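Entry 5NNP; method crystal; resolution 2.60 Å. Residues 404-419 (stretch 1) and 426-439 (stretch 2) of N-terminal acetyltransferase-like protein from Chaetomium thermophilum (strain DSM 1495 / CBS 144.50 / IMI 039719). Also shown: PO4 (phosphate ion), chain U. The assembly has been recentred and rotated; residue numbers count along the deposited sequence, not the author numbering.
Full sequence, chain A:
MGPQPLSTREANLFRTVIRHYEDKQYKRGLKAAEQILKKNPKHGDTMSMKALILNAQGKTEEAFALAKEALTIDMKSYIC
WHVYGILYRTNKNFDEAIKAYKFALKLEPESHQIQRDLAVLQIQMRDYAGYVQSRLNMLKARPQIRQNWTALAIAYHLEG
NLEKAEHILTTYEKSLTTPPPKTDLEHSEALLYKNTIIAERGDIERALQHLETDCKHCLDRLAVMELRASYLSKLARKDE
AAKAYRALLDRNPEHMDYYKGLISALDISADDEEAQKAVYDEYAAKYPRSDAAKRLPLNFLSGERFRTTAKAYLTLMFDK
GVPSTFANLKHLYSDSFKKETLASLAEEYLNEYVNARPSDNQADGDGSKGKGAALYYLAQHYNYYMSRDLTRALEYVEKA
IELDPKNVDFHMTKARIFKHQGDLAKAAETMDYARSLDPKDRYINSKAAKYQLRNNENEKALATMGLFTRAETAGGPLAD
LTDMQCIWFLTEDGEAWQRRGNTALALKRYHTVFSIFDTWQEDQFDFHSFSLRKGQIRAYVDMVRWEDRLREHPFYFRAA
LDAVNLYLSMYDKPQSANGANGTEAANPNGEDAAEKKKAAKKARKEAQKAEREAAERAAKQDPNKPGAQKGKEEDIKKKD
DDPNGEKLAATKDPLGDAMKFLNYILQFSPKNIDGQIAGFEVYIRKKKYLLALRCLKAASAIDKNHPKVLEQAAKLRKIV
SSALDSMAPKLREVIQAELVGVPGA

Stretch 1 404-419: DPKNVDFHMTKARIFK
Stretch 2 426-439: KAAETMDYARSLDP

Antiparallel helix pair from an N-terminal acetyltransferase-like protein. Helix 408-419 and helix 426-436 run at 173° with their axes 7.9 Å apart at closest approach, burying 758 Å² summed over both sides. The register is set by Val-408 CA to Ala-434 CA at 5.1 Å and Ala-415 CA to Ala-427 CA at 4.4 Å; alanine methyls allow this spacing. No direct hydrogen bond crosses between the stretches, so packing holds them, with one water bridge.

The first helix is preceded by a type I turn, Asp-404 to Asn-407. Asn-407 (chi1 t, phi/psi -76/112) is the N-cap: its OD1 accepts from Phe-410 N at 2.8 Å, while its ND2 donates to Asp-404 OD2 at 3.0 Å. Both helices then keep ordinary helical phi/psi, with i to i+4 bonds such as Ala-415 N to His-411 O (3.0 Å) and Ala-434 N to Thr-430 O (3.0 Å).

Phe-418 covers the most surface. Its CA-to-CB bond points toward the second helix, with chi1 -71° and chi2 -28°. Over one ring face lies the extended aliphatic chain of Lys-426 (chi1 -148°, chi2 and chi3 t, chi4 p): Lys-426 CD is 3.3 Å from the Phe-418 ring centroid, 6° off the normal, a CH-pi contact. Lys-426 NZ, 5.4 Å from that centroid, adds at most a weak attraction. At the ring edge, Phe-418 CE2 meets Thr-430 OG1 at 3.5 Å, and Phe-418 CB packs on Ala-427 CB at 4.0 Å. The small Ala-427 also lets its CB come within 3.4 Å of Ala-415 O.

Thr-430 (chi1 m) is a knob in a hole made by His-411, Lys-414, Ala-415 and Phe-418. Its CG2 reaches His-411 O at 3.4 Å and Ala-415 CB at 3.6 Å; its OG1 turns back to donate to Lys-426 O at 3.1 Å, satisfying the hydroxyl within its own helix. Beside it Met-431 (t, p, p) points sideways, but its end comes nearer: CE lies 3.7 Å from Ala-415 CB, and SD 3.7 Å from CG of Met-412. These flexible thioethers fill buried space without polar demands.

Val-408 (chi1 t) matches Thr-430 in covered area and anchors the other end. Its CG2 contacts Leu-437 CB at 3.7 Å, Asp-438 CB at 3.6 Å and Ala-434 O at 3.8 Å. One turn on, His-411 (chi1 m, chi2 -86°) points toward the second helix, its CB 3.8 Å from Ala-434 CB. His-411 NE2 donates to Pro-405 O at 3.0 Å, tying the ring to the turn; ND1 is bonded elsewhere in the structure. The Tyr-433 edge (chi1 t, chi2 76°) meets the His-411 face, centroids 4.9 Å apart and planes at 71°. Leu-437 (m, t) brings CD1 to 3.7 Å from His-411 CD2. The water hydrogen-bonds Pro-405 O at 2.5 Å and Tyr-433 OH at 2.4 Å, bridging the stretches.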

# COMPACT_ATOMS: atom_id res chain seq x y z
N ASP A 404 8.63 -33.93 -18.14
CA ASP A 404 7.52 -33.02 -18.42
C ASP A 404 8.07 -31.80 -19.17
O ASP A 404 8.37 -30.78 -18.57
CB ASP A 404 6.83 -32.63 -17.10
CG ASP A 404 5.50 -31.91 -17.31
OD1 ASP A 404 5.02 -31.79 -18.45
OD2 ASP A 404 4.91 -31.47 -16.29
N PRO A 405 8.22 -31.92 -20.50
CA PRO A 405 8.89 -30.96 -21.38
C PRO A 405 8.11 -29.67 -21.63
O PRO A 405 8.67 -28.70 -22.13
CB PRO A 405 9.03 -31.72 -22.71
CG PRO A 405 8.79 -33.15 -22.37
CD PRO A 405 7.87 -33.16 -21.20
N LYS A 406 6.82 -29.68 -21.32
CA LYS A 406 6.01 -28.50 -21.58
C LYS A 406 5.69 -27.77 -20.30
O LYS A 406 4.86 -26.88 -20.27
CB LYS A 406 4.72 -28.89 -22.29
CG LYS A 406 4.93 -29.34 -23.72
CD LYS A 406 3.62 -29.84 -24.29
CE LYS A 406 3.77 -30.28 -25.72
NZ LYS A 406 2.45 -30.72 -26.24
N ASN A 407 6.36 -28.18 -19.22
CA ASN A 407 6.12 -27.59 -17.92
C ASN A 407 6.74 -26.21 -17.78
O ASN A 407 7.97 -26.08 -17.75
CB ASN A 407 6.67 -28.49 -16.82
CG ASN A 407 6.19 -28.07 -15.45
OD1 ASN A 407 6.45 -26.96 -14.99
ND2 ASN A 407 5.48 -28.98 -14.79
N VAL A 408 5.89 -25.20 -17.68
CA VAL A 408 6.34 -23.81 -17.54
C VAL A 408 7.22 -23.60 -16.31
O VAL A 408 8.28 -22.97 -16.40
CB VAL A 408 5.13 -22.85 -17.48
CG1 VAL A 408 5.58 -21.45 -17.13
CG2 VAL A 408 4.36 -22.86 -18.81
N ASP A 409 6.79 -24.11 -15.16
CA ASP A 409 7.54 -23.89 -13.91
C ASP A 409 8.90 -24.55 -13.93
O ASP A 409 9.86 -24.05 -13.36
CB ASP A 409 6.76 -24.40 -12.72
CG ASP A 409 5.50 -23.63 -12.49
OD1 ASP A 409 5.57 -22.38 -12.55
OD2 ASP A 409 4.46 -24.27 -12.27
N PHE A 410 8.97 -25.71 -14.57
CA PHE A 410 10.25 -26.39 -14.71
C PHE A 410 11.24 -25.49 -15.45
O PHE A 410 12.32 -25.21 -14.95
CB PHE A 410 10.06 -27.74 -15.41
CG PHE A 410 9.32 -28.76 -14.58
CD1 PHE A 410 8.84 -28.43 -13.32
CD2 PHE A 410 9.12 -30.04 -15.07
CE1 PHE A 410 8.16 -29.36 -12.54
CE2 PHE A 410 8.44 -30.98 -14.30
CZ PHE A 410 7.96 -30.64 -13.04
N HIS A 411 10.86 -24.99 -16.63
CA HIS A 411 11.77 -24.14 -17.39
C HIS A 411 12.08 -22.82 -16.68
O HIS A 411 13.17 -22.28 -16.81
CB HIS A 411 11.22 -23.87 -18.79
CG HIS A 411 11.14 -25.09 -19.66
ND1 HIS A 411 12.21 -25.53 -20.41
CD2 HIS A 411 10.14 -25.97 -19.88
CE1 HIS A 411 11.87 -26.63 -21.06
NE2 HIS A 411 10.61 -26.91 -20.76
N MET A 412 11.11 -22.33 -15.91
CA MET A 412 11.27 -21.08 -15.18
C MET A 412 12.39 -21.20 -14.17
O MET A 412 13.25 -20.33 -14.07
CB MET A 412 9.97 -20.71 -14.47
CG MET A 412 10.09 -19.47 -13.64
SD MET A 412 8.54 -18.92 -12.90
CE MET A 412 7.94 -20.41 -12.11
N THR A 413 12.38 -22.30 -13.42
CA THR A 413 13.42 -22.58 -12.44
C THR A 413 14.78 -22.75 -13.12
O THR A 413 15.81 -22.30 -12.60
CB THR A 413 13.09 -23.84 -11.62
OG1 THR A 413 12.08 -23.52 -10.65
CG2 THR A 413 14.31 -24.35 -10.89
N LYS A 414 14.77 -23.40 -14.28
CA LYS A 414 16.00 -23.62 -15.03
C LYS A 414 16.69 -22.30 -15.36
O LYS A 414 17.89 -22.14 -15.12
CB LYS A 414 15.70 -24.37 -16.31
CG LYS A 414 16.95 -24.78 -17.06
CD LYS A 414 16.61 -25.72 -18.16
CE LYS A 414 17.30 -25.30 -19.42
NZ LYS A 414 17.31 -26.44 -20.36
N ALA A 415 15.92 -21.38 -15.93
CA ALA A 415 16.40 -20.03 -16.20
C ALA A 415 17.00 -19.36 -14.96
O ALA A 415 17.98 -18.63 -15.06
CB ALA A 415 15.24 -19.16 -16.76
N ARG A 416 16.40 -19.61 -13.80
CA ARG A 416 16.84 -18.96 -12.57
C ARG A 416 18.19 -19.49 -12.13
O ARG A 416 18.99 -18.78 -11.53
CB ARG A 416 15.80 -19.15 -11.46
CG ARG A 416 16.13 -18.44 -10.17
CD ARG A 416 15.02 -18.61 -9.14
NE ARG A 416 13.83 -17.82 -9.46
CZ ARG A 416 12.72 -18.31 -10.03
NH1 ARG A 416 12.64 -19.60 -10.33
NH2 ARG A 416 11.69 -17.51 -10.28
N ILE A 417 18.46 -20.75 -12.46
CA ILE A 417 19.74 -21.37 -12.17
C ILE A 417 20.82 -20.72 -13.03
O ILE A 417 21.92 -20.38 -12.55
CB ILE A 417 19.68 -22.89 -12.39
CG1 ILE A 417 18.60 -23.49 -11.49
CG2 ILE A 417 21.02 -23.55 -12.11
CD1 ILE A 417 18.44 -24.99 -11.60
N PHE A 418 20.49 -20.54 -14.31
CA PHE A 418 21.39 -19.83 -15.22
C PHE A 418 21.69 -18.45 -14.68
O PHE A 418 22.85 -18.06 -14.58
CB PHE A 418 20.78 -19.72 -16.61
CG PHE A 418 20.74 -21.02 -17.35
CD1 PHE A 418 21.69 -22.00 -17.08
CD2 PHE A 418 19.77 -21.26 -18.30
CE1 PHE A 418 21.66 -23.20 -17.76
CE2 PHE A 418 19.73 -22.46 -18.98
CZ PHE A 418 20.68 -23.43 -18.71
N LYS A 419 20.64 -17.72 -14.33
CA LYS A 419 20.80 -16.43 -13.66
C LYS A 419 21.84 -16.51 -12.54
O LYS A 419 22.79 -15.73 -12.51
CB LYS A 419 19.46 -15.93 -13.10
CG LYS A 419 19.51 -14.47 -12.65
CD LYS A 419 18.32 -14.08 -11.82
CE LYS A 419 18.58 -14.35 -10.35
NZ LYS A 419 17.40 -14.05 -9.48
N LYS A 426 21.58 -16.56 -21.40
CA LYS A 426 20.95 -17.87 -21.33
C LYS A 426 19.68 -17.82 -20.47
O LYS A 426 18.68 -18.47 -20.78
CB LYS A 426 21.93 -18.90 -20.79
CG LYS A 426 21.74 -20.29 -21.32
CD LYS A 426 22.61 -21.27 -20.55
CE LYS A 426 22.86 -22.54 -21.32
NZ LYS A 426 23.94 -22.32 -22.33
N ALA A 427 19.73 -17.04 -19.39
CA ALA A 427 18.60 -16.94 -18.47
C ALA A 427 17.40 -16.28 -19.14
O ALA A 427 16.27 -16.70 -18.92
CB ALA A 427 19.01 -16.19 -17.21
N ALA A 428 17.63 -15.24 -19.94
CA ALA A 428 16.52 -14.57 -20.62
C ALA A 428 15.98 -15.43 -21.77
O ALA A 428 14.78 -15.52 -21.99
CB ALA A 428 16.96 -13.18 -21.12
N GLU A 429 16.87 -16.08 -22.50
CA GLU A 429 16.42 -16.97 -23.56
C GLU A 429 15.53 -18.08 -23.00
O GLU A 429 14.49 -18.39 -23.57
CB GLU A 429 17.62 -17.56 -24.30
CG GLU A 429 17.24 -18.39 -25.52
CD GLU A 429 18.44 -18.99 -26.24
OE1 GLU A 429 19.57 -18.91 -25.72
OE2 GLU A 429 18.25 -19.55 -27.34
N THR A 430 15.91 -18.65 -21.85
CA THR A 430 15.17 -19.76 -21.26
C THR A 430 13.85 -19.32 -20.62
O THR A 430 12.84 -20.02 -20.72
CB THR A 430 16.03 -20.49 -20.21
OG1 THR A 430 17.10 -21.16 -20.88
CG2 THR A 430 15.21 -21.53 -19.46
N MET A 431 13.84 -18.16 -19.98
CA MET A 431 12.62 -17.67 -19.37
C MET A 431 11.62 -17.34 -20.45
O MET A 431 10.42 -17.55 -20.28
CB MET A 431 12.87 -16.45 -18.51
CG MET A 431 11.69 -16.11 -17.60
SD MET A 431 11.41 -17.33 -16.30
CE MET A 431 12.73 -16.97 -15.16
N ASP A 432 12.10 -16.81 -21.56
CA ASP A 432 11.21 -16.47 -22.66
C ASP A 432 10.64 -17.74 -23.25
O ASP A 432 9.47 -17.77 -23.62
CB ASP A 432 11.93 -15.66 -23.73
CG ASP A 432 10.97 -15.12 -24.78
OD1 ASP A 432 10.26 -14.13 -24.50
OD2 ASP A 432 10.91 -15.69 -25.90
N TYR A 433 11.45 -18.80 -23.33
CA TYR A 433 10.91 -20.06 -23.81
C TYR A 433 9.80 -20.52 -22.88
O TYR A 433 8.73 -20.93 -23.33
CB TYR A 433 12.01 -21.14 -23.92
CG TYR A 433 11.49 -22.49 -24.33
CD1 TYR A 433 11.14 -22.76 -25.64
CD2 TYR A 433 11.31 -23.50 -23.40
CE1 TYR A 433 10.64 -23.99 -26.03
CE2 TYR A 433 10.82 -24.74 -23.77
CZ TYR A 433 10.49 -24.98 -25.09
OH TYR A 433 9.99 -26.22 -25.45
N ALA A 434 10.03 -20.41 -21.57
CA ALA A 434 9.02 -20.77 -20.59
C ALA A 434 7.71 -20.01 -20.83
O ALA A 434 6.62 -20.57 -20.74
CB ALA A 434 9.53 -20.50 -19.18
N ARG A 435 7.85 -18.73 -21.16
CA ARG A 435 6.69 -17.88 -21.45
C ARG A 435 5.92 -18.44 -22.64
O ARG A 435 4.70 -18.56 -22.60
CB ARG A 435 7.15 -16.45 -21.76
CG ARG A 435 6.06 -15.42 -21.62
CD ARG A 435 6.30 -14.27 -22.58
NE ARG A 435 5.89 -14.66 -23.93
CZ ARG A 435 6.72 -15.18 -24.81
NH1 ARG A 435 7.99 -15.36 -24.48
NH2 ARG A 435 6.28 -15.53 -26.02
N SER A 436 6.65 -18.80 -23.69
CA SER A 436 6.03 -19.23 -24.92
C SER A 436 5.17 -20.49 -24.73
O SER A 436 4.33 -20.79 -25.57
CB SER A 436 7.09 -19.45 -26.00
OG SER A 436 7.89 -20.61 -25.79
N LEU A 437 5.35 -21.18 -23.60
CA LEU A 437 4.57 -22.38 -23.26
C LEU A 437 3.22 -22.09 -22.58
O LEU A 437 2.33 -22.94 -22.56
CB LEU A 437 5.41 -23.29 -22.35
CG LEU A 437 6.65 -23.89 -23.03
CD1 LEU A 437 7.45 -24.81 -22.10
CD2 LEU A 437 6.24 -24.63 -24.30
N ASP A 438 3.08 -20.90 -21.99
CA ASP A 438 1.79 -20.47 -21.46
C ASP A 438 1.61 -19.01 -21.87
O ASP A 438 1.79 -18.10 -21.06
CB ASP A 438 1.73 -20.64 -19.93
CG ASP A 438 0.29 -20.78 -19.40
OD1 ASP A 438 -0.68 -20.47 -20.13
OD2 ASP A 438 0.13 -21.20 -18.23
N PRO A 439 1.26 -18.79 -23.14
CA PRO A 439 1.15 -17.40 -23.60
C PRO A 439 -0.07 -16.66 -22.98
O PRO A 439 -0.17 -15.45 -23.12
CB PRO A 439 1.00 -17.55 -25.11
CG PRO A 439 0.32 -18.87 -25.29
CD PRO A 439 0.77 -19.75 -24.16
P PO4 U . 13.46 -14.07 -9.77
O1 PO4 U . 14.22 -14.71 -10.90
O2 PO4 U . 14.44 -13.71 -8.68
O3 PO4 U . 12.77 -12.81 -10.25
O4 PO4 U . 12.42 -15.04 -9.26
O HOH W 1 9.90 -28.33 -24.24